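Beta-agarase D (Zobellia galactanivorans, PDB 4ASM) cleaves the beta-1,4-linkages of agarose at random with retention of anomeric configuration, through its family GH16 catalytic domain. Local coordinates at residues Arg232-Val237 with Val242-Asn247. Residues are numbered along the deposited sequence; the frame is centred on the assembly and turned at random.
Sequences RLEYFV and VRILDN
The guanidinium of Arg232 has CG2 of Ile244 over the centre of one face, 3.8 Å above the plane, while two carboxylate oxygens, Glu234 OE2 and Asp246 OD2, lie at its edge in plane. The Tyr235 ring, on the other side of the sheet, has the Arg243 carbonyl oxygen at its edge. Both groups belong to an antiparallel beta hairpin, strands 232-237 and 240-246, part of the beta-jelly-roll fold of GH16 domains, and illustrate how a hairpin sorts its side chains. Arg232, Glu234, Ile244 and Asp246 share one face. There Arg232 reaches out with CG anti to the backbone N (chi1 -178°) and an extended chain, and its NE and NH2 grip Glu234 OE2 side-on. Arg232 NH1 makes a salt bridge to Asp246 OD2 (2.9 Å) through that oxygen's anti lone pair, the guanidinium and Asp246 carboxylate planes standing 86° apart. These bonds fix the guanidinium's rotation; Asp246 OD1 forms a salt bridge with Lys295. On the opposite face Tyr235 CD1 lies 4.0 Å from Arg243 CB; Tyr235 OH hydrogen-bonds to Ser186 O and Arg243 NH1 forms a salt bridge with Asp203. Leu233 and Leu245 exchange a pair of backbone hydrogen bonds. At Tyr235 the register slips into a classic bulge shared by Val242 and Arg243: Tyr235 N donates to Arg243 O, whereas Tyr235 O receives Val242 N at 2.8 Å, the donor tilted 27° from the carbonyl plane.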
loop_
_atom_site.group_PDB
_atom_site.type_symbol
_atom_site.label_atom_id
_atom_site.label_comp_id
_atom_site.label_asym_id
_atom_site.label_seq_id
_atom_site.Cartn_x
_atom_site.Cartn_y
_atom_site.Cartn_z
ATOM N N ARG A 232 -13.387 9.710 -2.060
ATOM C CA ARG A 232 -12.883 9.938 -0.684
ATOM C C ARG A 232 -12.239 8.713 -0.035
ATOM O O ARG A 232 -12.851 7.632 0.002
ATOM C CB ARG A 232 -13.959 10.517 0.244
ATOM C CG ARG A 232 -13.461 10.823 1.679
ATOM C CD ARG A 232 -14.567 11.489 2.461
ATOM N NE ARG A 232 -14.334 11.626 3.903
ATOM C CZ ARG A 232 -14.366 12.776 4.582
ATOM N NH1 ARG A 232 -14.531 13.936 3.947
ATOM N NH2 ARG A 232 -14.214 12.756 5.904
ATOM N N LEU A 233 -11.026 8.926 0.488
ATOM C CA LEU A 233 -10.257 7.917 1.244
ATOM C C LEU A 233 -9.847 8.503 2.575
ATOM O O LEU A 233 -9.454 9.666 2.630
ATOM C CB LEU A 233 -8.963 7.548 0.519
ATOM C CG LEU A 233 -9.028 7.075 -0.930
ATOM C CD1 LEU A 233 -7.623 6.831 -1.510
ATOM C CD2 LEU A 233 -9.909 5.821 -1.057
ATOM N N GLU A 234 -9.898 7.688 3.631
ATOM C CA GLU A 234 -9.416 8.119 4.946
ATOM C C GLU A 234 -8.427 7.083 5.449
ATOM O O GLU A 234 -8.682 5.879 5.297
ATOM C CB GLU A 234 -10.564 8.217 5.937
ATOM C CG GLU A 234 -11.672 9.191 5.540
ATOM C CD GLU A 234 -12.985 8.949 6.266
ATOM O OE1 GLU A 234 -13.074 8.010 7.086
ATOM O OE2 GLU A 234 -13.928 9.733 6.013
ATOM N N TYR A 235 -7.306 7.537 6.024
ATOM C CA TYR A 235 -6.249 6.647 6.509
ATOM C C TYR A 235 -6.149 6.703 8.022
ATOM O O TYR A 235 -6.367 7.760 8.616
ATOM C CB TYR A 235 -4.889 7.033 5.901
ATOM C CG TYR A 235 -4.805 6.821 4.421
ATOM C CD1 TYR A 235 -5.318 7.758 3.533
ATOM C CD2 TYR A 235 -4.233 5.660 3.909
ATOM C CE1 TYR A 235 -5.256 7.539 2.161
ATOM C CE2 TYR A 235 -4.140 5.449 2.546
ATOM C CZ TYR A 235 -4.670 6.382 1.680
ATOM O OH TYR A 235 -4.623 6.166 0.318
ATOM N N PHE A 236 -5.828 5.559 8.624
ATOM C CA PHE A 236 -5.791 5.400 10.086
ATOM C C PHE A 236 -4.550 4.629 10.477
ATOM O O PHE A 236 -4.209 3.632 9.832
ATOM C CB PHE A 236 -7.020 4.611 10.565
ATOM C CG PHE A 236 -8.319 5.251 10.194
ATOM C CD1 PHE A 236 -8.841 5.088 8.907
ATOM C CD2 PHE A 236 -9.019 6.031 11.103
ATOM C CE1 PHE A 236 -10.035 5.704 8.527
ATOM C CE2 PHE A 236 -10.225 6.653 10.720
ATOM C CZ PHE A 236 -10.727 6.472 9.440
ATOM N N VAL A 237 -3.869 5.097 11.529
ATOM C CA VAL A 237 -2.714 4.410 12.101
ATOM C C VAL A 237 -2.933 4.339 13.598
ATOM O O VAL A 237 -3.176 5.367 14.258
ATOM C CB VAL A 237 -1.387 5.137 11.796
ATOM C CG1 VAL A 237 -0.214 4.396 12.465
ATOM C CG2 VAL A 237 -1.162 5.188 10.299
ATOM N N VAL A 242 -5.412 9.786 10.286
ATOM C CA VAL A 242 -4.203 10.577 10.009
ATOM C C VAL A 242 -4.209 11.313 8.668
ATOM O O VAL A 242 -3.385 12.193 8.449
ATOM C CB VAL A 242 -2.914 9.726 10.118
ATOM C CG1 VAL A 242 -2.705 9.247 11.559
ATOM C CG2 VAL A 242 -2.930 8.538 9.132
ATOM N N ARG A 243 -5.117 10.949 7.767
ATOM C CA ARG A 243 -5.158 11.581 6.451
ATOM C C ARG A 243 -6.509 11.374 5.775
ATOM O O ARG A 243 -7.126 10.324 5.926
ATOM C CB ARG A 243 -4.059 11.020 5.536
ATOM C CG ARG A 243 -3.943 11.774 4.201
ATOM C CD ARG A 243 -2.584 11.575 3.628
ATOM N NE ARG A 243 -2.500 11.744 2.177
ATOM C CZ ARG A 243 -1.889 12.754 1.555
ATOM N NH1 ARG A 243 -1.341 13.757 2.236
ATOM N NH2 ARG A 243 -1.797 12.753 0.228
ATOM N N ILE A 244 -6.969 12.387 5.045
ATOM C CA ILE A 244 -8.140 12.258 4.186
ATOM C C ILE A 244 -7.772 12.803 2.812
ATOM O O ILE A 244 -7.166 13.887 2.714
ATOM C CB ILE A 244 -9.363 13.052 4.703
ATOM C CG1 ILE A 244 -9.683 12.705 6.158
ATOM C CG2 ILE A 244 -10.602 12.763 3.830
ATOM C CD1 ILE A 244 -10.810 13.516 6.731
ATOM N N LEU A 245 -8.124 12.058 1.754
ATOM C CA LEU A 245 -8.131 12.577 0.386
ATOM C C LEU A 245 -9.583 12.683 -0.004
ATOM O O LEU A 245 -10.347 11.714 0.115
ATOM C CB LEU A 245 -7.418 11.640 -0.601
ATOM C CG LEU A 245 -6.021 12.101 -0.996
ATOM C CD1 LEU A 245 -5.134 11.942 0.211
ATOM C CD2 LEU A 245 -5.468 11.350 -2.169
ATOM N N ASP A 246 -10.003 13.862 -0.427
ATOM C CA ASP A 246 -11.406 14.048 -0.770
ATOM C C ASP A 246 -11.500 14.859 -2.042
ATOM O O ASP A 246 -11.541 16.110 -2.011
ATOM C CB ASP A 246 -12.166 14.703 0.391
ATOM C CG ASP A 246 -13.669 14.713 0.173
ATOM O OD1 ASP A 246 -14.103 14.796 -1.003
ATOM O OD2 ASP A 246 -14.430 14.637 1.180
ATOM N N ASN A 247 -11.548 14.127 -3.159
ATOM C CA ASN A 247 -11.717 14.686 -4.512
ATOM C C ASN A 247 -10.527 15.532 -4.997
ATOM O O ASN A 247 -9.750 15.092 -5.857
ATOM C CB ASN A 247 -13.059 15.442 -4.631
ATOM C CG ASN A 247 -13.391 15.827 -6.053
ATOM O OD1 ASN A 247 -13.758 16.980 -6.328
ATOM N ND2 ASN A 247 -13.259 14.887 -6.964
#